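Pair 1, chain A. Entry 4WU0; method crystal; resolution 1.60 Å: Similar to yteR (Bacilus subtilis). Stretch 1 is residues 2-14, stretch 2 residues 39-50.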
# COMPACT_ATOMS: atom_id res chain seq x y z
N GLN A 2 -2.02 25.53 -3.30
CA GLN A 2 -3.24 24.86 -2.86
C GLN A 2 -2.91 23.49 -2.25
O GLN A 2 -2.29 22.68 -2.91
CB GLN A 2 -4.20 24.67 -4.03
CG GLN A 2 -5.42 23.83 -3.71
CD GLN A 2 -6.61 24.12 -4.62
OE1 GLN A 2 -6.57 23.85 -5.83
NE2 GLN A 2 -7.67 24.66 -4.04
N LYS A 3 -3.33 23.26 -1.00
CA LYS A 3 -2.94 22.03 -0.30
C LYS A 3 -3.99 20.96 -0.54
O LYS A 3 -5.07 20.94 0.08
CB LYS A 3 -2.73 22.30 1.19
CG LYS A 3 -1.62 23.33 1.43
CD LYS A 3 -1.24 23.49 2.88
CE LYS A 3 -0.45 22.31 3.41
NZ LYS A 3 0.25 22.66 4.70
N TYR A 4 -3.66 20.06 -1.45
CA TYR A 4 -4.57 19.00 -1.84
C TYR A 4 -4.82 17.99 -0.74
O TYR A 4 -5.83 17.28 -0.78
CB TYR A 4 -4.08 18.29 -3.11
CG TYR A 4 -4.35 19.10 -4.36
CD1 TYR A 4 -3.45 20.05 -4.80
CD2 TYR A 4 -5.52 18.92 -5.07
CE1 TYR A 4 -3.70 20.81 -5.93
CE2 TYR A 4 -5.77 19.66 -6.21
CZ TYR A 4 -4.86 20.60 -6.63
OH TYR A 4 -5.12 21.34 -7.75
N SER A 5 -3.95 17.89 0.27
CA SER A 5 -4.22 16.90 1.32
C SER A 5 -5.52 17.25 2.05
O SER A 5 -6.40 16.39 2.27
CB SER A 5 -3.05 16.78 2.33
OG SER A 5 -2.83 18.00 2.99
N LYS A 6 -5.66 18.52 2.40
CA LYS A 6 -6.87 18.97 3.09
C LYS A 6 -8.07 19.00 2.15
O LYS A 6 -9.18 18.60 2.51
CB LYS A 6 -6.65 20.36 3.69
CG LYS A 6 -7.90 20.93 4.36
CD LYS A 6 -7.62 22.31 4.97
CE LYS A 6 -8.85 22.84 5.69
NZ LYS A 6 -8.56 24.17 6.30
N LEU A 7 -7.87 19.48 0.93
CA LEU A 7 -8.96 19.56 -0.02
C LEU A 7 -9.52 18.17 -0.28
O LEU A 7 -10.73 17.98 -0.34
CB LEU A 7 -8.51 20.23 -1.33
CG LEU A 7 -9.58 20.40 -2.40
CD1 LEU A 7 -10.79 21.18 -1.91
CD2 LEU A 7 -9.00 21.05 -3.66
N MET A 8 -8.66 17.18 -0.47
CA MET A 8 -9.13 15.83 -0.68
C MET A 8 -9.80 15.24 0.56
O MET A 8 -10.81 14.55 0.45
CB MET A 8 -8.00 14.92 -1.13
CG MET A 8 -8.47 13.52 -1.42
SD MET A 8 -9.80 13.49 -2.65
CE MET A 8 -8.74 13.38 -4.05
N ALA A 9 -9.20 15.46 1.73
CA ALA A 9 -9.81 14.99 2.97
C ALA A 9 -11.22 15.56 3.12
O ALA A 9 -12.16 14.84 3.43
CB ALA A 9 -8.94 15.40 4.18
N ASP A 10 -11.36 16.86 2.86
CA ASP A 10 -12.66 17.50 2.96
C ASP A 10 -13.63 16.92 1.92
O ASP A 10 -14.82 16.77 2.19
CB ASP A 10 -12.54 19.02 2.79
CG ASP A 10 -11.93 19.69 4.00
OD1 ASP A 10 -11.94 19.04 5.09
OD2 ASP A 10 -11.43 20.84 3.87
N SER A 11 -13.11 16.57 0.75
CA SER A 11 -13.94 15.96 -0.29
C SER A 11 -14.44 14.58 0.11
O SER A 11 -15.60 14.24 -0.10
CB SER A 11 -13.17 15.86 -1.61
OG SER A 11 -12.80 17.14 -2.08
N ILE A 12 -13.55 13.78 0.68
CA ILE A 12 -13.89 12.43 1.11
C ILE A 12 -15.00 12.48 2.16
O ILE A 12 -15.97 11.71 2.11
CB ILE A 12 -12.66 11.71 1.66
CG1 ILE A 12 -11.64 11.45 0.54
CG2 ILE A 12 -13.03 10.39 2.36
CD1 ILE A 12 -10.27 11.11 1.06
N ILE A 13 -14.86 13.38 3.11
CA ILE A 13 -15.81 13.51 4.20
C ILE A 13 -17.16 14.00 3.68
O ILE A 13 -18.20 13.39 3.96
CB ILE A 13 -15.24 14.41 5.33
CG1 ILE A 13 -14.00 13.73 5.93
CG2 ILE A 13 -16.28 14.69 6.39
CD1 ILE A 13 -13.19 14.59 6.88
N ALA A 14 -17.14 15.05 2.86
CA ALA A 14 -18.38 15.63 2.34
C ALA A 14 -19.11 14.71 1.37
O ALA A 14 -20.34 14.73 1.31
CB ALA A 14 -18.09 17.00 1.68
N GLU A 39 -2.69 15.86 11.62
CA GLU A 39 -1.38 16.21 12.15
C GLU A 39 -1.00 17.65 11.83
O GLU A 39 -0.55 18.38 12.72
CB GLU A 39 -0.32 15.26 11.56
CG GLU A 39 1.12 15.52 11.99
CD GLU A 39 2.08 14.50 11.37
OE1 GLU A 39 3.17 14.90 10.91
OE2 GLU A 39 1.72 13.30 11.32
N TRP A 40 -1.18 18.06 10.57
CA TRP A 40 -0.73 19.41 10.21
C TRP A 40 -1.75 20.49 10.47
O TRP A 40 -1.38 21.60 10.84
CB TRP A 40 -0.16 19.50 8.80
CG TRP A 40 -1.11 19.50 7.62
CD1 TRP A 40 -1.40 18.45 6.81
CD2 TRP A 40 -1.81 20.63 7.08
NE1 TRP A 40 -2.25 18.85 5.80
CE2 TRP A 40 -2.51 20.18 5.94
CE3 TRP A 40 -1.90 21.98 7.44
CZ2 TRP A 40 -3.30 21.03 5.17
CZ3 TRP A 40 -2.69 22.82 6.67
CH2 TRP A 40 -3.38 22.34 5.56
N THR A 41 -3.04 20.18 10.34
CA THR A 41 -4.06 21.19 10.58
C THR A 41 -4.36 21.38 12.06
O THR A 41 -4.80 22.45 12.49
CB THR A 41 -5.40 20.85 9.89
OG1 THR A 41 -5.96 19.66 10.49
CG2 THR A 41 -5.23 20.66 8.39
N LYS A 42 -4.10 20.33 12.83
CA LYS A 42 -4.48 20.24 14.24
C LYS A 42 -5.97 20.42 14.44
O LYS A 42 -6.44 20.76 15.53
CB LYS A 42 -3.69 21.27 15.06
CG LYS A 42 -2.16 21.11 14.92
CD LYS A 42 -1.42 22.04 15.86
CE LYS A 42 0.05 21.69 15.94
NZ LYS A 42 0.79 22.12 14.71
N ASP A 43 -6.73 20.15 13.38
CA ASP A 43 -8.18 20.32 13.41
C ASP A 43 -8.86 19.02 13.83
O ASP A 43 -8.81 18.01 13.13
CB ASP A 43 -8.66 20.77 12.02
CG ASP A 43 -10.12 21.18 12.01
OD1 ASP A 43 -10.88 20.75 12.91
OD2 ASP A 43 -10.51 21.93 11.09
N LYS A 44 -9.53 19.06 14.99
CA LYS A 44 -10.13 17.86 15.57
C LYS A 44 -11.18 17.21 14.68
O LYS A 44 -11.48 16.02 14.83
CB LYS A 44 -10.72 18.17 16.95
CG LYS A 44 -11.26 16.95 17.69
CD LYS A 44 -11.77 17.28 19.11
CE LYS A 44 -12.48 16.07 19.75
NZ LYS A 44 -11.65 14.81 19.73
N LYS A 45 -11.74 17.94 13.72
CA LYS A 45 -12.74 17.32 12.87
C LYS A 45 -12.17 16.12 12.08
O LYS A 45 -12.90 15.17 11.78
CB LYS A 45 -13.40 18.33 11.93
CG LYS A 45 -12.68 18.58 10.65
CD LYS A 45 -13.47 19.55 9.78
CE LYS A 45 -12.58 20.26 8.78
NZ LYS A 45 -13.18 21.54 8.28
N TYR A 46 -10.88 16.15 11.78
CA TYR A 46 -10.27 15.02 11.05
C TYR A 46 -10.10 13.82 11.97
O TYR A 46 -10.40 12.68 11.59
CB TYR A 46 -8.97 15.43 10.37
CG TYR A 46 -9.21 16.55 9.40
CD1 TYR A 46 -9.99 16.35 8.28
CD2 TYR A 46 -8.75 17.82 9.66
CE1 TYR A 46 -10.27 17.38 7.41
CE2 TYR A 46 -9.01 18.86 8.81
CZ TYR A 46 -9.78 18.64 7.68
OH TYR A 46 -10.06 19.70 6.84
N LEU A 47 -9.65 14.07 13.20
CA LEU A 47 -9.52 12.99 14.18
C LEU A 47 -10.89 12.40 14.48
O LEU A 47 -11.06 11.18 14.52
CB LEU A 47 -8.87 13.50 15.47
CG LEU A 47 -8.77 12.48 16.61
CD1 LEU A 47 -7.98 11.27 16.14
CD2 LEU A 47 -8.15 13.11 17.87
N ASP A 48 -11.88 13.27 14.64
CA ASP A 48 -13.23 12.79 14.93
C ASP A 48 -13.78 11.91 13.82
O ASP A 48 -14.44 10.91 14.09
CB ASP A 48 -14.17 13.97 15.19
CG ASP A 48 -13.89 14.67 16.50
OD1 ASP A 48 -13.29 14.04 17.40
OD2 ASP A 48 -14.29 15.84 16.63
N PHE A 49 -13.49 12.26 12.56
CA PHE A 49 -13.89 11.44 11.43
C PHE A 49 -13.25 10.06 11.48
O PHE A 49 -13.89 9.06 11.20
CB PHE A 49 -13.53 12.11 10.10
CG PHE A 49 -13.96 11.33 8.90
CD1 PHE A 49 -15.29 11.30 8.53
CD2 PHE A 49 -13.04 10.63 8.14
CE1 PHE A 49 -15.70 10.59 7.42
CE2 PHE A 49 -13.45 9.92 7.01
CZ PHE A 49 -14.80 9.89 6.67
N ILE A 50 -11.98 10.03 11.83
CA ILE A 50 -11.26 8.76 11.95
C ILE A 50 -11.87 7.90 13.05
O ILE A 50 -12.15 6.73 12.85
CB ILE A 50 -9.78 9.00 12.20
CG1 ILE A 50 -9.16 9.68 10.98
CG2 ILE A 50 -9.05 7.68 12.44
CD1 ILE A 50 -7.78 10.24 11.26
O HOH W 1 -12.28 22.33 5.94

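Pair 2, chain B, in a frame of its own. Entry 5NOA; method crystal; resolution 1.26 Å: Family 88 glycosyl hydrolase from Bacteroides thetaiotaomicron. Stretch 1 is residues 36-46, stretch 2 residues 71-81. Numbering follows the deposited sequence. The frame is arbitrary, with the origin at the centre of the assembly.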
# COMPACT_ATOMS: atom_id res chain seq x y z
N ILE B 36 10.08 -15.95 -8.91
CA ILE B 36 8.70 -15.50 -9.05
C ILE B 36 8.63 -13.98 -9.24
O ILE B 36 7.90 -13.50 -10.11
CB ILE B 36 7.87 -15.96 -7.83
CG1 ILE B 36 7.61 -17.45 -7.90
CG2 ILE B 36 6.58 -15.17 -7.71
CD1 ILE B 36 7.07 -18.09 -6.62
N ILE B 37 9.39 -13.24 -8.45
CA ILE B 37 9.41 -11.79 -8.60
C ILE B 37 9.78 -11.37 -10.03
O ILE B 37 9.10 -10.54 -10.62
CB ILE B 37 10.39 -11.15 -7.59
CG1 ILE B 37 9.80 -11.24 -6.18
CG2 ILE B 37 10.72 -9.70 -7.90
CD1 ILE B 37 10.80 -11.06 -5.05
N HIS B 38 10.82 -11.98 -10.60
CA HIS B 38 11.20 -11.64 -11.95
C HIS B 38 10.15 -12.06 -12.98
O HIS B 38 9.88 -11.35 -13.95
CB HIS B 38 12.57 -12.22 -12.28
CG HIS B 38 13.66 -11.58 -11.51
ND1 HIS B 38 13.78 -10.20 -11.43
CD2 HIS B 38 14.69 -12.10 -10.81
CE1 HIS B 38 14.84 -9.92 -10.68
NE2 HIS B 38 15.42 -11.05 -10.31
N LYS B 39 9.51 -13.21 -12.76
CA LYS B 39 8.46 -13.67 -13.67
C LYS B 39 7.27 -12.69 -13.67
O LYS B 39 6.75 -12.31 -14.71
CB LYS B 39 8.01 -15.07 -13.28
CG LYS B 39 7.04 -15.73 -14.23
CD LYS B 39 6.67 -17.14 -13.76
CE LYS B 39 6.08 -17.18 -12.34
NZ LYS B 39 4.98 -18.18 -12.10
N VAL B 40 6.86 -12.27 -12.49
CA VAL B 40 5.74 -11.38 -12.30
C VAL B 40 6.03 -9.99 -12.85
O VAL B 40 5.22 -9.39 -13.56
CB VAL B 40 5.36 -11.33 -10.80
CG1 VAL B 40 4.41 -10.22 -10.47
CG2 VAL B 40 4.77 -12.68 -10.40
N ASN B 41 7.16 -9.43 -12.44
CA ASN B 41 7.49 -8.08 -12.84
C ASN B 41 7.80 -8.01 -14.32
O ASN B 41 7.42 -7.07 -15.02
CB ASN B 41 8.58 -7.50 -11.97
CG ASN B 41 8.49 -6.00 -11.79
OD1 ASN B 41 7.41 -5.45 -11.97
ND2 ASN B 41 9.57 -5.34 -11.43
N GLY B 42 8.47 -9.04 -14.82
CA GLY B 42 8.71 -9.15 -16.26
C GLY B 42 7.43 -9.23 -17.06
O GLY B 42 7.31 -8.58 -18.12
N TYR B 43 6.48 -10.05 -16.60
CA TYR B 43 5.18 -10.17 -17.29
C TYR B 43 4.54 -8.78 -17.37
O TYR B 43 4.02 -8.37 -18.42
CB TYR B 43 4.29 -11.18 -16.56
CG TYR B 43 2.92 -11.29 -17.13
CD1 TYR B 43 2.63 -12.13 -18.18
CD2 TYR B 43 1.90 -10.51 -16.63
CE1 TYR B 43 1.34 -12.22 -18.69
CE2 TYR B 43 0.62 -10.57 -17.13
CZ TYR B 43 0.35 -11.42 -18.17
OH TYR B 43 -0.92 -11.48 -18.66
N TRP B 44 4.52 -8.09 -16.23
CA TRP B 44 3.86 -6.80 -16.20
C TRP B 44 4.53 -5.82 -17.18
O TRP B 44 3.88 -5.16 -18.00
CB TRP B 44 3.82 -6.22 -14.80
CG TRP B 44 3.11 -4.95 -14.80
CD1 TRP B 44 3.68 -3.70 -14.89
CD2 TRP B 44 1.72 -4.76 -14.82
NE1 TRP B 44 2.73 -2.76 -14.95
CE2 TRP B 44 1.50 -3.35 -14.88
CE3 TRP B 44 0.63 -5.61 -14.78
CZ2 TRP B 44 0.23 -2.80 -14.96
CZ3 TRP B 44 -0.67 -5.02 -14.80
CH2 TRP B 44 -0.82 -3.64 -14.89
N GLN B 45 5.84 -5.72 -17.09
CA GLN B 45 6.55 -4.73 -17.92
C GLN B 45 6.49 -5.06 -19.42
O GLN B 45 6.34 -4.16 -20.25
CB GLN B 45 7.97 -4.54 -17.43
CG GLN B 45 7.99 -3.89 -16.06
CD GLN B 45 9.36 -3.67 -15.45
OE1 GLN B 45 10.39 -3.99 -16.05
NE2 GLN B 45 9.39 -3.13 -14.23
N THR B 46 6.53 -6.36 -19.73
CA THR B 46 6.38 -6.81 -21.12
C THR B 46 5.05 -6.40 -21.70
O THR B 46 4.95 -6.03 -22.87
CB THR B 46 6.57 -8.34 -21.21
OG1 THR B 46 7.93 -8.62 -20.91
CG2 THR B 46 6.22 -8.88 -22.58
N LEU B 71 15.46 -4.89 -3.93
CA LEU B 71 15.80 -6.27 -3.59
C LEU B 71 16.80 -6.89 -4.55
O LEU B 71 17.74 -7.54 -4.11
CB LEU B 71 14.55 -7.14 -3.55
CG LEU B 71 14.75 -8.56 -3.06
CD1 LEU B 71 14.78 -8.58 -1.55
CD2 LEU B 71 13.62 -9.47 -3.56
N THR B 72 16.57 -6.69 -5.85
CA THR B 72 17.27 -7.46 -6.88
C THR B 72 18.29 -6.69 -7.67
O THR B 72 19.11 -7.29 -8.37
CB THR B 72 16.29 -8.06 -7.91
OG1 THR B 72 15.71 -7.02 -8.72
CG2 THR B 72 15.20 -8.86 -7.26
N ASN B 73 18.24 -5.36 -7.65
CA ASN B 73 19.14 -4.52 -8.45
C ASN B 73 19.06 -4.72 -9.95
O ASN B 73 19.95 -4.31 -10.67
CB ASN B 73 20.59 -4.64 -7.92
CG ASN B 73 20.71 -4.07 -6.52
OD1 ASN B 73 20.91 -4.80 -5.55
ND2 ASN B 73 20.56 -2.76 -6.42
N LYS B 74 17.93 -5.23 -10.45
CA LYS B 74 17.83 -5.47 -11.89
C LYS B 74 17.67 -4.10 -12.61
O LYS B 74 16.71 -3.37 -12.39
CB LYS B 74 16.65 -6.38 -12.20
CG LYS B 74 16.56 -6.74 -13.67
CD LYS B 74 15.65 -7.92 -13.94
CE LYS B 74 15.83 -8.38 -15.36
NZ LYS B 74 15.10 -9.65 -15.55
N PRO B 75 18.62 -3.76 -13.51
CA PRO B 75 18.63 -2.40 -14.05
C PRO B 75 17.37 -2.01 -14.79
O PRO B 75 16.96 -0.86 -14.74
CB PRO B 75 19.84 -2.38 -15.01
CG PRO B 75 20.67 -3.49 -14.60
CD PRO B 75 19.84 -4.49 -13.88
N GLU B 76 16.76 -2.96 -15.49
CA GLU B 76 15.55 -2.72 -16.22
C GLU B 76 14.43 -2.19 -15.31
O GLU B 76 13.58 -1.41 -15.78
CB GLU B 76 15.08 -4.00 -16.92
CG GLU B 76 15.98 -4.42 -18.07
CD GLU B 76 17.13 -5.35 -17.71
OE1 GLU B 76 17.58 -5.45 -16.53
OE2 GLU B 76 17.63 -5.98 -18.69
N TYR B 77 14.39 -2.61 -14.06
CA TYR B 77 13.34 -2.12 -13.17
C TYR B 77 13.49 -0.66 -12.86
O TYR B 77 12.54 0.09 -12.90
CB TYR B 77 13.26 -2.98 -11.89
CG TYR B 77 12.95 -4.46 -12.13
CD1 TYR B 77 12.45 -4.93 -13.32
CD2 TYR B 77 13.14 -5.37 -11.11
CE1 TYR B 77 12.18 -6.27 -13.52
CE2 TYR B 77 12.87 -6.72 -11.28
CZ TYR B 77 12.40 -7.18 -12.49
OH TYR B 77 12.16 -8.52 -12.67
N LEU B 78 14.72 -0.26 -12.59
CA LEU B 78 14.99 1.17 -12.35
C LEU B 78 14.62 2.00 -13.56
O LEU B 78 13.97 3.04 -13.46
CB LEU B 78 16.45 1.37 -11.97
CG LEU B 78 16.88 2.82 -11.74
CD1 LEU B 78 16.05 3.46 -10.63
CD2 LEU B 78 18.35 2.88 -11.41
N GLU B 79 15.02 1.52 -14.73
CA GLU B 79 14.72 2.22 -15.95
C GLU B 79 13.22 2.39 -16.19
O GLU B 79 12.77 3.42 -16.69
CB GLU B 79 15.42 1.58 -17.15
CG GLU B 79 16.95 1.75 -17.07
CD GLU B 79 17.42 3.18 -16.70
OE1 GLU B 79 17.12 4.11 -17.48
OE2 GLU B 79 18.11 3.36 -15.63
N TYR B 80 12.44 1.38 -15.83
CA TYR B 80 11.00 1.43 -16.03
C TYR B 80 10.35 2.51 -15.18
O TYR B 80 9.53 3.27 -15.66
CB TYR B 80 10.41 0.05 -15.74
CG TYR B 80 9.00 -0.13 -16.23
CD1 TYR B 80 8.73 -0.44 -17.54
CD2 TYR B 80 7.91 -0.05 -15.36
CE1 TYR B 80 7.46 -0.61 -18.01
CE2 TYR B 80 6.64 -0.24 -15.81
CZ TYR B 80 6.42 -0.54 -17.13
OH TYR B 80 5.12 -0.75 -17.56
N SER B 81 10.74 2.57 -13.89
CA SER B 81 10.21 3.65 -13.04
C SER B 81 10.72 5.05 -13.46
O SER B 81 9.97 6.03 -13.40
CB SER B 81 10.45 3.39 -11.57
OG SER B 81 9.59 2.40 -11.08
O HOH W 2 12.04 -9.52 -15.11
O HOH W 3 3.06 0.14 -16.14

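Pair 1 and pair 2 place two helices in nearly the same relation. Fourteen central residues superpose on N, CA and C with an RMSD of 0.6 Å. Helix 4-14 of pair 1 crosses helix 44-50 at 46°, with a closest axial approach of 11.7 Å; in pair 2, helices 36-46 and 75-81 cross at 38° and approach to 11.6 Å. The buried areas, 520 and 525 Å², are practically equal. In both, the second stretch starts with the end of one helix, turns through a residue of positive phi (A:Lys42, matched by B:Asn73), and enters the next helix after an N-cap position (A:Asp43, matched by B:Lys74).

The common centre is a tyrosine, A:Tyr46 matched by B:Tyr77, with CA atoms 0.5 Å apart and chi1 in the m well in each. Its CA-to-CB bond points sideways, yet the end of the ring reaches the opposite helix and fits as a knob among four residues: A:Lys6, A:Ala9, A:Asp10 and A:Ile13 in pair 1, and the matching B:His38, B:Asn41, B:Gly42 and B:Gln45 in pair 2. The hole is thus built from the same four positions, while its walls differ.

The hydroxyl shows this best. In pair 1, A:Tyr46 OH donates to A:Asp10 OD1 at 2.7 Å. The matching B:Gly42 has no side chain to accept, and the bond comes instead from one turn earlier: B:His38 ND1 lies 2.6 Å from B:Tyr77 OH, at an angle of 175°. A:Lys6, which matches B:His38, offers only aliphatic carbon here, its CG lying 3.5 Å from A:Tyr46 OH. Water supplements both solutions. Water 1 donates to A:Asp10 OD2 and accepts from A:Lys45 NZ, joining two side chains too far apart for a salt bridge, whereas water 2 contacts B:Tyr77 OH directly at 2.6 Å and also joins B:His38 O to B:Lys74 NZ.

A:Ala9 CB packs 4.0 Å from A:Tyr46 CE1. The larger B:Asn41 sets its ND2 over a face of the matching ring, 3.5 Å from B:Tyr77 CE1.

The next inward pair is A:Ile13 with A:Phe49, matched by B:Gln45 with B:Tyr80. Chemistry changes but form persists: A:Ile13 CG1 stands 3.6 Å from the A:Phe49 ring centroid, 5° off the normal, and B:Gln45 CG stands 3.6 Å from the B:Tyr80 centroid, 1° off. Glutamine therefore uses its methylene much as isoleucine does. The added hydroxyl of B:Tyr80 accepts from water 3, which in turn accepts from B:Trp44 NE1; A:Ile12, at the tryptophan's position, has no such group.

Toward the start of the first stretch, the solutions diverge. A:Trp40 NE1 donates to A:Ser5 OG at 3.0 Å, and A:Lys3 NZ lies over the indole, 3.5 Å from its six-membered ring centroid. B:Thr72, which matches A:Trp40, brings CG2 to 3.6 Å from B:His38 CE1, as A:Trp40 CZ2 lies 3.7 Å from A:Lys6 CB at the matching pair of positions. B:Ile37, which matches A:Ser5, packs its CD1 3.6 Å from CD2 of B:Leu71, a residue without a counterpart in the superposition; A:Lys3 has none either.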